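Local coordinates for conjugal transfer protein TRWB (Escherichia coli, PDB 1E9R) that probably couples DNA to the transport channel in bacterial conjugation, working as a nucleotide-driven six-subunit assembly that resembles ring helicases and F1-ATPase, at residues S133-G138 / R211-D216; G150-R155 / E194-G199; T157-A162 / G190-S195. All coordinates share one frame; numbering follows the deposited sequence.

All three contacts lie in the all-helical region between strands 103-105 and 243-247 of the mixed sheet, part of the probable DNA-binding domain of the coupling protein. Along the chain their segments pair from outside inward: contact 1 joins the outermost ends, contact 2 the next, and contact 3 the innermost. Contacts 2 and 3 share helix 141-163, E194 and S195, with centres about 8 Å apart. Contact 1 lies about 14 Å from contact 2 and 17 Å from contact 3, centre to centre, and R151 of contact 2 bonds to V135 of contact 1. F212 of one subunit packs on L152 and F197 of the next, so contacts 1 and 2 supply opposing sides of the subunit interface.

Contact 1. Residues S133-G138 / R211-D216; sequences SVVPRG and RFVLSD
V135 reaches from the end of one helix into the side of another, using each of its two methyl branches on a different residue. CG1 of V135 meets CG1 of V213 at 3.5 Å, the tight spot of the contact. Both methyls stand anti to their own backbone N (chi1 -175° in V135, 173° in V213), and the two side chains cross at about a right angle, methyl against methyl. The other branch, V135 CG2, touches L214 CD1 more loosely, at 3.9 Å; L214 starts out alongside the contact and only its tip bends in. No hydrogen bond joins the segments, so the seam rests on these three aliphatic side chains. Burial follows a different pattern from closeness: V135 and L214 are buried, whereas V213 is partly exposed, so the solvent side lies toward V213. V135 has just left helical geometry after helix 126-134, and its carbonyl O accepts from R151 NE of helix 141-163. F212 carries the helix of V213 outward, its ring meeting Y149 of a neighbouring subunit. Within the chain, helix 141-163 closes the seam, with A147 against V135 and L153 against L214; helix 169-178 adds T176 and T177 to L214, and S133 ties helix 126-134 to D264 of helix 252-269.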
loop_
_atom_site.group_PDB
_atom_site.type_symbol
_atom_site.label_atom_id
_atom_site.label_comp_id
_atom_site.label_asym_id
_atom_site.label_seq_id
_atom_site.Cartn_x
_atom_site.Cartn_y
_atom_site.Cartn_z
ATOM N N SER B 133 -27.939 12.853 -2.267
ATOM C CA SER B 133 -28.342 12.234 -3.541
ATOM C C SER B 133 -27.822 13.034 -4.724
ATOM O O SER B 133 -27.374 12.473 -5.723
ATOM C CB SER B 133 -29.866 12.151 -3.647
ATOM O OG SER B 133 -30.411 11.340 -2.625
ATOM N N VAL B 134 -27.895 14.355 -4.599
ATOM C CA VAL B 134 -27.431 15.268 -5.641
ATOM C C VAL B 134 -25.909 15.233 -5.733
ATOM O O VAL B 134 -25.343 15.223 -6.820
ATOM C CB VAL B 134 -27.887 16.717 -5.340
ATOM C CG1 VAL B 134 -27.320 17.675 -6.372
ATOM C CG2 VAL B 134 -29.406 16.784 -5.323
ATOM N N VAL B 135 -25.260 15.219 -4.576
ATOM C CA VAL B 135 -23.808 15.175 -4.491
ATOM C C VAL B 135 -23.368 13.819 -3.905
ATOM O O VAL B 135 -23.143 13.685 -2.692
ATOM C CB VAL B 135 -23.287 16.321 -3.591
ATOM C CG1 VAL B 135 -21.770 16.350 -3.602
ATOM C CG2 VAL B 135 -23.864 17.649 -4.062
ATOM N N PRO B 136 -23.242 12.792 -4.761
ATOM C CA PRO B 136 -22.829 11.485 -4.241
ATOM C C PRO B 136 -21.480 11.492 -3.524
ATOM O O PRO B 136 -20.730 12.479 -3.569
ATOM C CB PRO B 136 -22.861 10.582 -5.479
ATOM C CG PRO B 136 -22.693 11.522 -6.617
ATOM C CD PRO B 136 -23.499 12.728 -6.208
ATOM N N ARG B 137 -21.189 10.384 -2.844
ATOM C CA ARG B 137 -19.959 10.244 -2.081
ATOM C C ARG B 137 -18.718 10.399 -2.942
ATOM O O ARG B 137 -18.679 9.959 -4.092
ATOM C CB ARG B 137 -19.926 8.887 -1.390
ATOM C CG ARG B 137 -21.021 8.684 -0.385
ATOM C CD ARG B 137 -20.905 9.650 0.759
ATOM N NE ARG B 137 -21.913 9.347 1.768
ATOM C CZ ARG B 137 -22.132 10.070 2.859
ATOM N NH1 ARG B 137 -21.409 11.158 3.098
ATOM N NH2 ARG B 137 -23.088 9.712 3.709
ATOM N N GLY B 138 -17.699 11.026 -2.376
ATOM C CA GLY B 138 -16.476 11.214 -3.120
ATOM C C GLY B 138 -15.733 9.910 -3.333
ATOM O O GLY B 138 -15.753 9.015 -2.476
ATOM N N ARG B 211 -17.973 25.056 -4.437
ATOM C CA ARG B 211 -18.362 25.619 -5.732
ATOM C C ARG B 211 -18.050 24.669 -6.881
ATOM O O ARG B 211 -18.873 24.447 -7.766
ATOM C CB ARG B 211 -17.635 26.945 -5.952
ATOM C CG ARG B 211 -17.933 27.974 -4.881
ATOM C CD ARG B 211 -19.014 28.950 -5.323
ATOM N NE ARG B 211 -18.453 30.151 -5.931
ATOM C CZ ARG B 211 -19.171 31.187 -6.357
ATOM N NH1 ARG B 211 -20.495 31.182 -6.259
ATOM N NH2 ARG B 211 -18.548 32.255 -6.840
ATOM N N PHE B 212 -16.849 24.114 -6.864
ATOM C CA PHE B 212 -16.426 23.185 -7.896
ATOM C C PHE B 212 -17.270 21.913 -7.912
ATOM O O PHE B 212 -17.698 21.465 -8.970
ATOM C CB PHE B 212 -14.952 22.839 -7.707
ATOM C CG PHE B 212 -14.025 23.843 -8.297
ATOM C CD1 PHE B 212 -14.162 24.227 -9.630
ATOM C CD2 PHE B 212 -13.005 24.397 -7.536
ATOM C CE1 PHE B 212 -13.294 25.141 -10.195
ATOM C CE2 PHE B 212 -12.125 25.323 -8.098
ATOM C CZ PHE B 212 -12.268 25.694 -9.425
ATOM N N VAL B 213 -17.512 21.323 -6.749
ATOM C CA VAL B 213 -18.322 20.116 -6.706
ATOM C C VAL B 213 -19.660 20.412 -7.352
ATOM O O VAL B 213 -20.079 19.712 -8.261
ATOM C CB VAL B 213 -18.585 19.642 -5.261
ATOM C CG1 VAL B 213 -19.567 18.494 -5.263
ATOM C CG2 VAL B 213 -17.286 19.213 -4.612
ATOM N N LEU B 214 -20.321 21.458 -6.874
ATOM C CA LEU B 214 -21.628 21.856 -7.386
ATOM C C LEU B 214 -21.608 22.219 -8.865
ATOM O O LEU B 214 -22.590 22.008 -9.575
ATOM C CB LEU B 214 -22.170 23.026 -6.568
ATOM C CG LEU B 214 -23.135 22.725 -5.419
ATOM C CD1 LEU B 214 -22.979 21.298 -4.923
ATOM C CD2 LEU B 214 -22.887 23.736 -4.308
ATOM N N SER B 215 -20.496 22.766 -9.331
ATOM C CA SER B 215 -20.385 23.113 -10.739
ATOM C C SER B 215 -20.405 21.822 -11.562
ATOM O O SER B 215 -20.842 21.818 -12.710
ATOM C CB SER B 215 -19.082 23.886 -10.997
ATOM O OG SER B 215 -18.206 23.157 -11.847
ATOM N N ASP B 216 -19.939 20.726 -10.965
ATOM C CA ASP B 216 -19.898 19.439 -11.648
ATOM C C ASP B 216 -21.201 18.677 -11.545
ATOM O O ASP B 216 -21.613 18.021 -12.497
ATOM C CB ASP B 216 -18.780 18.545 -11.090
ATOM C CG ASP B 216 -17.386 19.079 -11.389
ATOM O OD1 ASP B 216 -17.180 19.633 -12.495
ATOM O OD2 ASP B 216 -16.486 18.929 -10.530
#

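Contact 2. Residues G150-R155 / E194-G199; sequences GRLLLR and ESLFAG
The F197 ring points at helix 141-163 and meets L152 and L153 with its far corner, both leucines approaching it on a slant. L152 CD2 comes to 3.4 Å from F197 CZ and to 3.5 Å from F197 CE2, while L152 CG lies slightly farther from the same two carbons. L153 touches with its CB alone, 4.0 Å from F197 CE2, so neighbouring residues of one helical turn hold the same ring corner. The second flat group, the guanidinium of R155, folds back on its own helix: R151 O and L152 CA lie on one of its faces, near the rim, and its NE donates to Q128.

L152 and F197 come from opposite directions. The leucine has CG anti to its backbone N (chi1 169°), which carries CD2 out from the helix toward the ring; F197 has CG anti to its carbonyl carbon (chi1 -75°), which sends the ring toward helix 141-163. CD2 of L152 also touches L196 CD1 at 3.9 Å, and so fits between two successive side chains of the loop. All four residues are buried, and no hydrogen bond crosses the contact. L153 also packs on L184 and L188 of helix 181-188 and on L207 and A210 of helix 201-217, while F197 O takes a bond from R185 NE. F212 of a neighbouring subunit packs on both L152 and F197. L196 and F197, the two central residues of a type I beta turn from S195 to A198, plug the loop onto the hydrophobic flank of helix 141-163 in an all-helical bundle, at a subunit interface of the hexamer.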
loop_
_atom_site.group_PDB
_atom_site.type_symbol
_atom_site.label_atom_id
_atom_site.label_comp_id
_atom_site.label_asym_id
_atom_site.label_seq_id
_atom_site.Cartn_x
_atom_site.Cartn_y
_atom_site.Cartn_z
ATOM N N GLY B 150 -19.634 20.848 -0.400
ATOM C CA GLY B 150 -20.631 21.067 -1.437
ATOM C C GLY B 150 -22.066 20.856 -0.959
ATOM O O GLY B 150 -22.966 21.613 -1.324
ATOM N N ARG B 151 -22.283 19.827 -0.139
ATOM C CA ARG B 151 -23.608 19.542 0.389
ATOM C C ARG B 151 -24.000 20.643 1.350
ATOM O O ARG B 151 -25.170 21.017 1.418
ATOM C CB ARG B 151 -23.632 18.184 1.095
ATOM C CG ARG B 151 -23.148 17.065 0.198
ATOM C CD ARG B 151 -23.630 15.681 0.594
ATOM N NE ARG B 151 -22.929 14.680 -0.206
ATOM C CZ ARG B 151 -21.776 14.131 0.154
ATOM N NH1 ARG B 151 -21.222 14.478 1.308
ATOM N NH2 ARG B 151 -21.152 13.277 -0.650
ATOM N N LEU B 152 -23.021 21.156 2.097
ATOM C CA LEU B 152 -23.254 22.250 3.042
ATOM C C LEU B 152 -23.719 23.476 2.252
ATOM O O LEU B 152 -24.739 24.078 2.571
ATOM C CB LEU B 152 -21.975 22.607 3.805
ATOM C CG LEU B 152 -22.110 23.909 4.610
ATOM C CD1 LEU B 152 -23.126 23.731 5.733
ATOM C CD2 LEU B 152 -20.766 24.311 5.173
ATOM N N LEU B 153 -22.959 23.838 1.221
ATOM C CA LEU B 153 -23.312 24.975 0.387
ATOM C C LEU B 153 -24.652 24.720 -0.300
ATOM O O LEU B 153 -25.486 25.621 -0.412
ATOM C CB LEU B 153 -22.227 25.221 -0.663
ATOM C CG LEU B 153 -22.505 26.344 -1.670
ATOM C CD1 LEU B 153 -22.789 27.628 -0.944
ATOM C CD2 LEU B 153 -21.318 26.525 -2.583
ATOM N N LEU B 154 -24.866 23.486 -0.747
ATOM C CA LEU B 154 -26.108 23.147 -1.412
ATOM C C LEU B 154 -27.319 23.229 -0.502
ATOM O O LEU B 154 -28.254 23.965 -0.792
ATOM C CB LEU B 154 -26.049 21.746 -2.009
ATOM C CG LEU B 154 -27.312 21.350 -2.785
ATOM C CD1 LEU B 154 -27.404 22.155 -4.077
ATOM C CD2 LEU B 154 -27.279 19.852 -3.088
ATOM N N ARG B 155 -27.310 22.491 0.605
ATOM C CA ARG B 155 -28.473 22.487 1.484
ATOM C C ARG B 155 -28.850 23.836 2.092
ATOM O O ARG B 155 -30.036 24.135 2.246
ATOM C CB ARG B 155 -28.322 21.414 2.573
ATOM C CG ARG B 155 -27.405 21.746 3.721
ATOM C CD ARG B 155 -27.404 20.611 4.740
ATOM N NE ARG B 155 -26.324 19.664 4.499
ATOM C CZ ARG B 155 -25.125 19.751 5.067
ATOM N NH1 ARG B 155 -24.862 20.738 5.912
ATOM N NH2 ARG B 155 -24.185 18.864 4.778
ATOM N N GLU B 194 -23.192 30.729 6.980
ATOM C CA GLU B 194 -22.655 32.083 7.021
ATOM C C GLU B 194 -21.185 32.164 7.389
ATOM O O GLU B 194 -20.347 32.557 6.572
ATOM C CB GLU B 194 -23.446 32.942 7.992
ATOM C CG GLU B 194 -22.957 34.376 8.019
ATOM C CD GLU B 194 -23.766 35.256 8.965
ATOM O OE1 GLU B 194 -24.727 34.743 9.603
ATOM O OE2 GLU B 194 -23.428 36.463 9.066
ATOM N N SER B 195 -20.875 31.778 8.619
ATOM C CA SER B 195 -19.510 31.836 9.111
ATOM C C SER B 195 -18.615 30.636 8.819
ATOM O O SER B 195 -17.398 30.746 8.948
ATOM C CB SER B 195 -19.528 32.095 10.619
ATOM O OG SER B 195 -20.248 33.276 10.911
ATOM N N LEU B 196 -19.188 29.495 8.441
ATOM C CA LEU B 196 -18.365 28.314 8.160
ATOM C C LEU B 196 -17.476 28.517 6.945
ATOM O O LEU B 196 -16.370 27.989 6.892
ATOM C CB LEU B 196 -19.232 27.067 7.961
ATOM C CG LEU B 196 -19.724 26.442 9.268
ATOM C CD1 LEU B 196 -20.670 25.284 8.995
ATOM C CD2 LEU B 196 -18.523 25.973 10.071
ATOM N N PHE B 197 -17.947 29.297 5.978
ATOM C CA PHE B 197 -17.167 29.552 4.771
ATOM C C PHE B 197 -16.419 30.887 4.777
ATOM O O PHE B 197 -16.057 31.402 3.716
ATOM C CB PHE B 197 -18.074 29.488 3.535
ATOM C CG PHE B 197 -18.475 28.094 3.147
ATOM C CD1 PHE B 197 -17.517 27.087 3.037
ATOM C CD2 PHE B 197 -19.808 27.781 2.897
ATOM C CE1 PHE B 197 -17.879 25.780 2.685
ATOM C CE2 PHE B 197 -20.181 26.477 2.545
ATOM C CZ PHE B 197 -19.207 25.474 2.438
ATOM N N ALA B 198 -16.174 31.446 5.959
ATOM C CA ALA B 198 -15.476 32.724 6.050
ATOM C C ALA B 198 -14.555 32.815 7.260
ATOM O O ALA B 198 -14.704 32.063 8.228
ATOM C CB ALA B 198 -16.496 33.858 6.082
ATOM N N GLY B 199 -13.584 33.722 7.187
ATOM C CA GLY B 199 -12.682 33.913 8.307
ATOM C C GLY B 199 -11.234 33.486 8.174
ATOM O O GLY B 199 -10.388 33.935 8.947
#

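Contact 3. Residues T157-A162 / G190-S195; sequences TAKKLA and GTLAES
K160 crosses T191 at about a right angle, laying its CD methylene 3.9 Å from T191 CG2. The lysine runs out fully extended, CG anti to the backbone N (chi1 -176°), and carries NZ past the threonine to F187, where it bonds to the carbonyl O and makes a cation-pi contact with the ring. K159, one residue back, bends at chi3 (-58°), and its NZ comes 4.1 Å from L192 CD1 at an oblique approach. That ammonium is paired with E156 OE2, while E156 OE1 accepts from L192 N; one carboxylate thus ties lysine and loop together. T191 turns its methyl to helix 141-163 and its hydroxyl back to its own chain, where OG1 accepts from A193 N at 3.3 Å, an ST turn, and bonds to L188 O. Lacking OG1 and CG2, an alanine here would probably leave A193 N and L188 O without this partner and open a gap beside K160 CD. G190 N further braces the loop, meeting E194 OE1 from above the carboxylate plane. In this partly exposed seam K160 lends a methylene to a threonine methyl, K159 sets its ammonium beside a leucine methyl, and both charged ends find polar partners in E156 and F187.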
loop_
_atom_site.group_PDB
_atom_site.type_symbol
_atom_site.label_atom_id
_atom_site.label_comp_id
_atom_site.label_asym_id
_atom_site.label_seq_id
_atom_site.Cartn_x
_atom_site.Cartn_y
_atom_site.Cartn_z
ATOM N N THR B 157 -28.058 26.940 0.737
ATOM C CA THR B 157 -28.498 27.825 -0.339
ATOM C C THR B 157 -29.916 27.463 -0.754
ATOM O O THR B 157 -30.789 28.320 -0.817
ATOM C CB THR B 157 -27.579 27.718 -1.576
ATOM O OG1 THR B 157 -26.250 28.091 -1.210
ATOM C CG2 THR B 157 -28.059 28.642 -2.690
ATOM N N ALA B 158 -30.138 26.182 -1.031
ATOM C CA ALA B 158 -31.447 25.697 -1.444
ATOM C C ALA B 158 -32.493 25.944 -0.368
ATOM O O ALA B 158 -33.619 26.321 -0.678
ATOM C CB ALA B 158 -31.375 24.213 -1.770
ATOM N N LYS B 159 -32.123 25.736 0.892
ATOM C CA LYS B 159 -33.051 25.945 2.002
ATOM C C LYS B 159 -33.550 27.392 2.051
ATOM O O LYS B 159 -34.726 27.636 2.318
ATOM C CB LYS B 159 -32.379 25.594 3.330
ATOM C CG LYS B 159 -33.335 25.478 4.498
ATOM C CD LYS B 159 -32.581 25.348 5.826
ATOM C CE LYS B 159 -31.633 24.134 5.861
ATOM N NZ LYS B 159 -30.926 23.987 7.182
ATOM N N LYS B 160 -32.656 28.346 1.790
ATOM C CA LYS B 160 -33.011 29.768 1.800
ATOM C C LYS B 160 -33.876 30.156 0.596
ATOM O O LYS B 160 -34.836 30.916 0.736
ATOM C CB LYS B 160 -31.753 30.638 1.828
ATOM C CG LYS B 160 -32.048 32.127 1.937
ATOM C CD LYS B 160 -30.783 32.955 2.188
ATOM C CE LYS B 160 -31.098 34.450 2.241
ATOM N NZ LYS B 160 -29.897 35.277 2.561
ATOM N N LEU B 161 -33.526 29.646 -0.582
ATOM C CA LEU B 161 -34.298 29.907 -1.789
ATOM C C LEU B 161 -35.733 29.407 -1.588
ATOM O O LEU B 161 -36.697 30.073 -1.965
ATOM C CB LEU B 161 -33.664 29.199 -2.988
ATOM C CG LEU B 161 -32.372 29.816 -3.520
ATOM C CD1 LEU B 161 -31.790 28.920 -4.588
ATOM C CD2 LEU B 161 -32.656 31.201 -4.084
ATOM N N ALA B 162 -35.872 28.228 -0.990
ATOM C CA ALA B 162 -37.190 27.666 -0.722
ATOM C C ALA B 162 -37.949 28.571 0.248
ATOM O O ALA B 162 -39.163 28.735 0.131
ATOM C CB ALA B 162 -37.054 26.272 -0.133
ATOM N N GLY B 190 -27.077 34.743 7.489
ATOM C CA GLY B 190 -28.382 34.369 7.988
ATOM C C GLY B 190 -28.623 32.872 7.924
ATOM O O GLY B 190 -29.590 32.369 8.502
ATOM N N THR B 191 -27.758 32.150 7.214
ATOM C CA THR B 191 -27.886 30.696 7.116
ATOM C C THR B 191 -26.814 30.025 7.968
ATOM O O THR B 191 -25.900 30.692 8.479
ATOM C CB THR B 191 -27.701 30.194 5.679
ATOM O OG1 THR B 191 -26.353 30.441 5.257
ATOM C CG2 THR B 191 -28.661 30.900 4.746
ATOM N N LEU B 192 -26.927 28.708 8.113
ATOM C CA LEU B 192 -25.962 27.949 8.893
ATOM C C LEU B 192 -24.573 27.964 8.258
ATOM O O LEU B 192 -23.585 27.651 8.921
ATOM C CB LEU B 192 -26.443 26.512 9.057
ATOM C CG LEU B 192 -27.689 26.337 9.925
ATOM C CD1 LEU B 192 -28.077 24.865 9.962
ATOM C CD2 LEU B 192 -27.411 26.859 11.335
ATOM N N ALA B 193 -24.505 28.348 6.986
ATOM C CA ALA B 193 -23.237 28.397 6.265
ATOM C C ALA B 193 -22.584 29.780 6.275
ATOM O O ALA B 193 -21.531 29.984 5.655
ATOM C CB ALA B 193 -23.442 27.946 4.823
ATOM N N GLU B 194 -23.192 30.729 6.980
ATOM C CA GLU B 194 -22.655 32.083 7.021
ATOM C C GLU B 194 -21.185 32.164 7.389
ATOM O O GLU B 194 -20.347 32.557 6.572
ATOM C CB GLU B 194 -23.446 32.942 7.992
ATOM C CG GLU B 194 -22.957 34.376 8.019
ATOM C CD GLU B 194 -23.766 35.256 8.965
ATOM O OE1 GLU B 194 -24.727 34.743 9.603
ATOM O OE2 GLU B 194 -23.428 36.463 9.066
ATOM N N SER B 195 -20.875 31.778 8.619
ATOM C CA SER B 195 -19.510 31.836 9.111
ATOM C C SER B 195 -18.615 30.636 8.819
ATOM O O SER B 195 -17.398 30.746 8.948
ATOM C CB SER B 195 -19.528 32.095 10.619
ATOM O OG SER B 195 -20.248 33.276 10.911
#